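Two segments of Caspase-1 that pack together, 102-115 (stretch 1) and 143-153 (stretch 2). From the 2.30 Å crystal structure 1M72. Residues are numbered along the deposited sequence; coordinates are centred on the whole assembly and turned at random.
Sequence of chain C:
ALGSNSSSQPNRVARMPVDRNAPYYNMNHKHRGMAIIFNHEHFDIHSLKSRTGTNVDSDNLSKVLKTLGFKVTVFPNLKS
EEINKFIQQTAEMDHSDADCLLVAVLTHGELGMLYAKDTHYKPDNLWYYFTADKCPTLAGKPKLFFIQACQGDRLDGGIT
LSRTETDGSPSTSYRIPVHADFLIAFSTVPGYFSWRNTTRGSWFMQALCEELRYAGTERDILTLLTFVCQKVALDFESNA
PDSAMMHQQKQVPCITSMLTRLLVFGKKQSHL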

ATOM      1  N   LEU C 102      -9.681  -8.037 -11.940  1.00 19.38           N
ATOM      2  CA  LEU C 102      -9.068  -8.663 -10.799  1.00 20.54           C
ATOM      3  C   LEU C 102      -8.127  -9.739 -11.318  1.00 21.72           C
ATOM      4  O   LEU C 102      -8.527 -10.587 -12.124  1.00 19.31           O
ATOM      5  CB  LEU C 102     -10.133  -9.323  -9.921  1.00 17.33           C
ATOM      6  CG  LEU C 102      -9.588  -9.846  -8.574  1.00 22.35           C
ATOM      7  CD1 LEU C 102     -10.735  -9.885  -7.528  1.00 17.53           C
ATOM      8  CD2 LEU C 102      -8.909 -11.263  -8.739  1.00 15.19           C
ATOM      9  N   VAL C 103      -6.873  -9.695 -10.879  1.00 21.15           N
ATOM     10  CA  VAL C 103      -5.910 -10.732 -11.246  1.00 19.14           C
ATOM     11  C   VAL C 103      -5.405 -11.324  -9.890  1.00 20.34           C
ATOM     12  O   VAL C 103      -5.115 -10.567  -8.955  1.00 20.13           O
ATOM     13  CB  VAL C 103      -4.700 -10.132 -12.021  1.00 21.89           C
ATOM     14  CG1 VAL C 103      -3.684 -11.205 -12.316  1.00 18.56           C
ATOM     15  CG2 VAL C 103      -5.145  -9.450 -13.285  1.00 19.33           C
ATOM     16  N   ALA C 104      -5.333 -12.654  -9.768  1.00 19.14           N
ATOM     17  CA  ALA C 104      -4.802 -13.285  -8.551  1.00 21.10           C
ATOM     18  C   ALA C 104      -3.663 -14.268  -8.922  1.00 21.83           C
ATOM     19  O   ALA C 104      -3.705 -14.943  -9.955  1.00 23.84           O
ATOM     20  CB  ALA C 104      -5.930 -14.040  -7.780  1.00 20.85           C
ATOM     21  N   VAL C 105      -2.643 -14.350  -8.091  1.00 20.30           N
ATOM     22  CA  VAL C 105      -1.559 -15.261  -8.369  1.00 20.60           C
ATOM     23  C   VAL C 105      -1.262 -16.003  -7.088  1.00 21.12           C
ATOM     24  O   VAL C 105      -1.078 -15.390  -6.050  1.00 22.48           O
ATOM     25  CB  VAL C 105      -0.298 -14.504  -8.873  1.00 22.34           C
ATOM     26  CG1 VAL C 105       0.852 -15.498  -9.173  1.00 24.89           C
ATOM     27  CG2 VAL C 105      -0.626 -13.746 -10.128  1.00 20.75           C
ATOM     28  N   LEU C 106      -1.247 -17.332  -7.169  1.00 21.57           N
ATOM     29  CA  LEU C 106      -1.006 -18.224  -6.021  1.00 22.79           C
ATOM     30  C   LEU C 106       0.234 -19.049  -6.426  1.00 25.04           C
ATOM     31  O   LEU C 106       0.143 -19.947  -7.298  1.00 24.66           O
ATOM     32  CB  LEU C 106      -2.215 -19.144  -5.828  1.00 21.50           C
ATOM     33  CG  LEU C 106      -3.619 -18.530  -5.973  1.00 22.33           C
ATOM     34  CD1 LEU C 106      -4.667 -19.662  -5.901  1.00 23.15           C
ATOM     35  CD2 LEU C 106      -3.876 -17.537  -4.872  1.00 22.72           C
ATOM     36  N   THR C 107       1.380 -18.759  -5.802  1.00 22.86           N
ATOM     37  CA  THR C 107       2.628 -19.417  -6.225  1.00 23.67           C
ATOM     38  C   THR C 107       3.815 -19.225  -5.263  1.00 21.94           C
ATOM     39  O   THR C 107       3.638 -18.741  -4.147  1.00 21.94           O
ATOM     40  CB  THR C 107       3.002 -18.887  -7.649  1.00 24.09           C
ATOM     41  OG1 THR C 107       4.068 -19.664  -8.191  1.00 28.29           O
ATOM     42  CG2 THR C 107       3.432 -17.407  -7.606  1.00 24.11           C
ATOM     43  N   HIS C 108       5.011 -19.660  -5.670  1.00 22.33           N
ATOM     44  CA  HIS C 108       6.225 -19.456  -4.845  1.00 23.48           C
ATOM     45  C   HIS C 108       6.849 -18.091  -5.242  1.00 23.01           C
ATOM     46  O   HIS C 108       6.758 -17.667  -6.396  1.00 20.82           O
ATOM     47  CB  HIS C 108       7.299 -20.517  -5.111  1.00 25.34           C
ATOM     48  CG  HIS C 108       7.054 -21.835  -4.445  1.00 28.86           C
ATOM     49  ND1 HIS C 108       7.020 -21.982  -3.073  1.00 28.68           N
ATOM     50  CD2 HIS C 108       6.864 -23.072  -4.965  1.00 25.43           C
ATOM     51  CE1 HIS C 108       6.819 -23.255  -2.780  1.00 30.51           C
ATOM     52  NE2 HIS C 108       6.724 -23.938  -3.910  1.00 29.50           N
ATOM     53  N   GLY C 109       7.502 -17.443  -4.286  1.00 23.30           N
ATOM     54  CA  GLY C 109       8.147 -16.173  -4.550  1.00 24.87           C
ATOM     55  C   GLY C 109       9.370 -15.863  -3.686  1.00 28.45           C
ATOM     56  O   GLY C 109       9.689 -16.549  -2.694  1.00 29.45           O
ATOM     57  N   GLU C 110      10.061 -14.812  -4.112  1.00 27.30           N
ATOM     58  CA  GLU C 110      11.237 -14.255  -3.460  1.00 27.95           C
ATOM     59  C   GLU C 110      11.023 -12.745  -3.576  1.00 25.83           C
ATOM     60  O   GLU C 110      10.067 -12.297  -4.226  1.00 24.80           O
ATOM     61  CB  GLU C 110      12.489 -14.660  -4.224  1.00 30.90           C
ATOM     62  CG  GLU C 110      12.720 -16.173  -4.200  1.00 38.82           C
ATOM     63  CD  GLU C 110      14.082 -16.574  -4.761  1.00 39.63           C
ATOM     64  OE1 GLU C 110      15.052 -15.779  -4.617  1.00 40.99           O
ATOM     65  OE2 GLU C 110      14.166 -17.685  -5.323  1.00 38.53           O
ATOM     66  N   LEU C 111      11.882 -11.953  -2.964  1.00 24.64           N
ATOM     67  CA  LEU C 111      11.672 -10.514  -3.053  1.00 27.46           C
ATOM     68  C   LEU C 111      11.780 -10.103  -4.523  1.00 27.06           C
ATOM     69  O   LEU C 111      12.758 -10.455  -5.190  1.00 28.69           O
ATOM     70  CB  LEU C 111      12.694  -9.774  -2.191  1.00 27.02           C
ATOM     71  CG  LEU C 111      12.698  -8.245  -2.242  1.00 28.73           C
ATOM     72  CD1 LEU C 111      11.406  -7.682  -1.771  1.00 22.28           C
ATOM     73  CD2 LEU C 111      13.856  -7.742  -1.380  1.00 26.17           C
ATOM     74  N   GLY C 112      10.735  -9.429  -5.029  1.00 25.49           N
ATOM     75  CA  GLY C 112      10.702  -8.971  -6.406  1.00 20.25           C
ATOM     76  C   GLY C 112      10.562 -10.127  -7.369  1.00 25.68           C
ATOM     77  O   GLY C 112      10.895 -10.032  -8.570  1.00 25.75           O
ATOM     78  N   MET C 113      10.022 -11.239  -6.899  1.00 24.06           N
ATOM     79  CA  MET C 113       9.951 -12.357  -7.822  1.00 24.64           C
ATOM     80  C   MET C 113       8.775 -13.326  -7.597  1.00 22.05           C
ATOM     81  O   MET C 113       8.416 -13.625  -6.452  1.00 20.25           O
ATOM     82  CB  MET C 113      11.310 -13.084  -7.730  1.00 26.62           C
ATOM     83  CG  MET C 113      11.537 -14.283  -8.608  1.00 33.74           C
ATOM     84  SD  MET C 113      13.012 -15.292  -8.026  1.00 43.16           S
ATOM     85  CE  MET C 113      14.279 -14.007  -7.764  1.00 30.57           C
ATOM     86  N   LEU C 114       8.186 -13.773  -8.702  1.00 16.70           N
ATOM     87  CA  LEU C 114       7.134 -14.765  -8.706  1.00 21.88           C
ATOM     88  C   LEU C 114       7.582 -15.931  -9.615  1.00 21.77           C
ATOM     89  O   LEU C 114       8.310 -15.724 -10.596  1.00 19.93           O
ATOM     90  CB  LEU C 114       5.814 -14.165  -9.236  1.00 19.90           C
ATOM     91  CG  LEU C 114       5.225 -13.162  -8.245  1.00 20.73           C
ATOM     92  CD1 LEU C 114       4.018 -12.527  -8.823  1.00 22.03           C
ATOM     93  CD2 LEU C 114       4.883 -13.867  -6.958  1.00 19.77           C
ATOM     94  N   TYR C 115       7.154 -17.152  -9.301  1.00 22.57           N
ATOM     95  CA  TYR C 115       7.512 -18.297 -10.140  1.00 21.44           C
ATOM     96  C   TYR C 115       6.360 -18.801 -10.974  1.00 20.65           C
ATOM     97  O   TYR C 115       5.237 -18.928 -10.505  1.00 22.31           O
ATOM     98  CB  TYR C 115       8.045 -19.490  -9.311  1.00 22.17           C
ATOM     99  CG  TYR C 115       9.463 -19.341  -8.802  1.00 22.08           C
ATOM    100  CD1 TYR C 115       9.700 -18.912  -7.496  1.00 26.42           C
ATOM    101  CD2 TYR C 115      10.568 -19.572  -9.642  1.00 25.39           C
ATOM    102  CE1 TYR C 115      11.000 -18.701  -7.014  1.00 27.47           C
ATOM    103  CE2 TYR C 115      11.907 -19.362  -9.176  1.00 23.73           C
ATOM    104  CZ  TYR C 115      12.096 -18.924  -7.856  1.00 29.57           C
ATOM    105  OH  TYR C 115      13.346 -18.690  -7.350  1.00 24.45           O
ATOM    106  N   LYS C 143      -8.383  -1.641 -10.818  1.00 22.75           N
ATOM    107  CA  LYS C 143      -7.631  -2.801 -11.303  1.00 21.76           C
ATOM    108  C   LYS C 143      -7.000  -3.436 -10.052  1.00 21.21           C
ATOM    109  O   LYS C 143      -6.095  -2.877  -9.430  1.00 19.33           O
ATOM    110  CB  LYS C 143      -6.586  -2.323 -12.339  1.00 21.73           C
ATOM    111  CG  LYS C 143      -7.282  -1.646 -13.536  1.00 20.74           C
ATOM    112  CD  LYS C 143      -6.357  -0.797 -14.377  1.00 21.05           C
ATOM    113  CE  LYS C 143      -6.252   0.628 -13.832  1.00 17.42           C
ATOM    114  NZ  LYS C 143      -7.395   1.491 -14.307  1.00 21.11           N
ATOM    115  N   LEU C 144      -7.519  -4.606  -9.694  1.00 20.29           N
ATOM    116  CA  LEU C 144      -7.117  -5.346  -8.500  1.00 21.66           C
ATOM    117  C   LEU C 144      -6.147  -6.526  -8.689  1.00 20.39           C
ATOM    118  O   LEU C 144      -6.306  -7.379  -9.576  1.00 19.36           O
ATOM    119  CB  LEU C 144      -8.383  -5.828  -7.768  1.00 16.63           C
ATOM    120  CG  LEU C 144      -9.572  -4.851  -7.846  1.00 24.24           C
ATOM    121  CD1 LEU C 144     -10.825  -5.471  -7.240  1.00 25.78           C
ATOM    122  CD2 LEU C 144      -9.248  -3.555  -7.116  1.00 26.90           C
ATOM    123  N   PHE C 145      -5.158  -6.582  -7.802  1.00 21.07           N
ATOM    124  CA  PHE C 145      -4.165  -7.633  -7.874  1.00 20.09           C
ATOM    125  C   PHE C 145      -3.957  -8.276  -6.518  1.00 21.68           C
ATOM    126  O   PHE C 145      -3.688  -7.586  -5.536  1.00 19.53           O
ATOM    127  CB  PHE C 145      -2.845  -7.070  -8.422  1.00 16.35           C
ATOM    128  CG  PHE C 145      -2.981  -6.539  -9.819  1.00 21.25           C
ATOM    129  CD1 PHE C 145      -3.530  -5.272 -10.046  1.00 20.32           C
ATOM    130  CD2 PHE C 145      -2.694  -7.349 -10.918  1.00 20.74           C
ATOM    131  CE1 PHE C 145      -3.811  -4.815 -11.329  1.00 21.08           C
ATOM    132  CE2 PHE C 145      -2.966  -6.913 -12.212  1.00 25.74           C
ATOM    133  CZ  PHE C 145      -3.530  -5.647 -12.425  1.00 21.47           C
ATOM    134  N   PHE C 146      -4.083  -9.603  -6.468  1.00 20.96           N
ATOM    135  CA  PHE C 146      -3.884 -10.309  -5.224  1.00 22.54           C
ATOM    136  C   PHE C 146      -2.784 -11.322  -5.392  1.00 23.55           C
ATOM    137  O   PHE C 146      -2.825 -12.161  -6.295  1.00 22.63           O
ATOM    138  CB  PHE C 146      -5.175 -10.974  -4.777  1.00 22.71           C
ATOM    139  CG  PHE C 146      -6.235 -10.000  -4.434  1.00 23.02           C
ATOM    140  CD1 PHE C 146      -7.077  -9.483  -5.434  1.00 19.77           C
ATOM    141  CD2 PHE C 146      -6.378  -9.557  -3.129  1.00 23.44           C
ATOM    142  CE1 PHE C 146      -8.048  -8.535  -5.123  1.00 19.75           C
ATOM    143  CE2 PHE C 146      -7.354  -8.597  -2.791  1.00 21.58           C
ATOM    144  CZ  PHE C 146      -8.197  -8.082  -3.801  1.00 19.70           C
ATOM    145  N   ILE C 147      -1.795 -11.245  -4.511  1.00 20.95           N
ATOM    146  CA  ILE C 147      -0.675 -12.149  -4.631  1.00 19.26           C
ATOM    147  C   ILE C 147      -0.381 -12.978  -3.412  1.00 19.75           C
ATOM    148  O   ILE C 147      -0.045 -12.447  -2.330  1.00 21.45           O
ATOM    149  CB  ILE C 147       0.593 -11.357  -5.019  1.00 22.20           C
ATOM    150  CG1 ILE C 147       0.341 -10.632  -6.347  1.00 21.45           C
ATOM    151  CG2 ILE C 147       1.803 -12.299  -5.136  1.00 16.35           C
ATOM    152  CD1 ILE C 147       1.187  -9.500  -6.505  1.00 25.54           C
ATOM    153  N   GLN C 148      -0.546 -14.288  -3.560  1.00 20.67           N
ATOM    154  CA  GLN C 148      -0.201 -15.213  -2.465  1.00 19.21           C
ATOM    155  C   GLN C 148       1.134 -15.837  -2.910  1.00 18.42           C
ATOM    156  O   GLN C 148       1.162 -16.622  -3.840  1.00 16.31           O
ATOM    157  CB  GLN C 148      -1.260 -16.286  -2.293  1.00 13.85           C
ATOM    158  CG  GLN C 148      -0.876 -17.454  -1.320  1.00 11.59           C
ATOM    159  CD  GLN C 148      -0.345 -16.962   0.009  1.00 15.03           C
ATOM    160  OE1 GLN C 148      -0.929 -16.085   0.663  1.00 19.90           O
ATOM    161  NE2 GLN C 148       0.771 -17.523   0.423  1.00 14.91           N
ATOM    162  N   ALA C 149       2.219 -15.435  -2.252  1.00 20.48           N
ATOM    163  CA  ALA C 149       3.584 -15.899  -2.543  1.00 22.61           C
ATOM    164  C   ALA C 149       4.538 -15.240  -1.544  1.00 26.08           C
ATOM    165  O   ALA C 149       4.211 -14.179  -0.976  1.00 28.32           O
ATOM    166  CB  ALA C 149       3.998 -15.534  -3.980  1.00 22.60           C
ATOM    167  N   CYS C 150       5.700 -15.849  -1.293  1.00 24.74           N
ATOM    168  CA  CYS C 150       6.629 -15.231  -0.348  1.00 25.80           C
ATOM    169  C   CYS C 150       7.308 -14.070  -1.049  1.00 26.12           C
ATOM    170  O   CYS C 150       7.452 -14.097  -2.273  1.00 19.97           O
ATOM    171  CB  CYS C 150       7.724 -16.207   0.048  1.00 26.89           C
ATOM    172  SG  CYS C 150       7.145 -17.507   1.108  1.00 29.77           S
ATOM    173  N   GLN C 151       7.724 -13.071  -0.269  1.00 24.08           N
ATOM    174  CA  GLN C 151       8.426 -11.907  -0.812  1.00 25.79           C
ATOM    175  C   GLN C 151       9.841 -11.939  -0.194  1.00 27.58           C
ATOM    176  O   GLN C 151      10.525 -10.917  -0.115  1.00 26.32           O
ATOM    177  CB  GLN C 151       7.729 -10.603  -0.417  1.00 20.99           C
ATOM    178  CG  GLN C 151       6.385 -10.366  -1.040  1.00 23.70           C
ATOM    179  CD  GLN C 151       6.137  -8.867  -1.255  1.00 26.33           C
ATOM    180  OE1 GLN C 151       6.785  -8.241  -2.100  1.00 24.48           O
ATOM    181  NE2 GLN C 151       5.214  -8.290  -0.488  1.00 22.78           N
ATOM    182  N   GLY C 152      10.267 -13.131   0.214  1.00 26.54           N
ATOM    183  CA  GLY C 152      11.560 -13.284   0.845  1.00 27.54           C
ATOM    184  C   GLY C 152      11.533 -14.405   1.868  1.00 29.79           C
ATOM    185  O   GLY C 152      10.574 -15.169   1.942  1.00 29.76           O
ATOM    186  N   ASP C 153      12.584 -14.504   2.676  1.00 32.23           N
ATOM    187  CA  ASP C 153      12.665 -15.557   3.662  1.00 31.34           C
ATOM    188  C   ASP C 153      12.792 -15.059   5.067  1.00 31.34           C
ATOM    189  O   ASP C 153      13.248 -15.785   5.915  1.00 33.78           O
ATOM    190  CB  ASP C 153      13.837 -16.501   3.354  1.00 34.82           C
ATOM    191  CG  ASP C 153      15.235 -15.788   3.390  1.00 40.18           C
ATOM    192  OD1 ASP C 153      15.453 -14.813   4.154  1.00 37.79           O
ATOM    193  OD2 ASP C 153      16.134 -16.238   2.648  1.00 43.47           O
TER
HETATM  194  O   HOH W   1      11.233 -17.358  -0.014  1.00 35.82           O
HETATM  195  O   HOH W   2       8.136  -9.588  -4.149  1.00 32.10           O
HETATM  196  O   HOH W   3       7.040 -12.129  -4.550  1.00 20.30           O

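The parallel pairing ends with Thr107; at Gly109 the chains are still packed closely, without a direct hydrogen bond between them. Cys150 O lies only 3.0 Å from Gly109 C, and a CB on Gly109 would point toward stretch 2 and fall 2.3 Å from Cys150 O, a clash that glycine avoids.

Before this point, strands 102-106 and 143-148 run parallel, 10° apart. Stretch 1 uses alternate residues for the ladder: Val103 N donates to Leu144 O (2.7 Å) and Val103 O accepts from Phe146 N (2.9 Å); Val105 N then donates to Phe146 O (2.8 Å), and Val105 O accepts from Gln148 N (2.8 Å). A final bond from Thr107 N to Gln148 O (2.9 Å) carries the ladder just past the strands. CA-H...O contacts fill the intervals, as between Ala104 CA and Phe146 O (3.2 Å).

Mostly apolar side chains line both faces of these two strands. On one, Leu102 CD1 meets Phe146 CE1 at 3.9 Å, and the small Ala104 lies beside the CB of Phe146; Leu106 CD2 packs on Gln148 CB (3.9 Å), while the polar end of Gln148 leads away. On the other, Val103 CG2 approaches Phe145 CE2 at 3.5 Å. Leu114 reaches in from strand 113-115, its CD2 3.9 Å from Ile147 CG2 and 3.5 Å from Ala149 CB. Ala149 CB also lies 3.2 Å from Thr107 O, a closeness that a small side chain suits.

Beyond the ladder, water 3 lies 2.8 Å from Met113 O and 3.0 Å from Cys150 O, bridging the stretches, though it has more acceptors in reach than protons. Water 2 accepts from Gly112 N (2.7 Å) and lies 2.8 Å from Gln151 OE1, one of several acceptors in its reach. The positive phi of Gly112 suits glycine in the type II turn from Glu110 to Met113. Altogether the contact buries 780 Å², both sides summed.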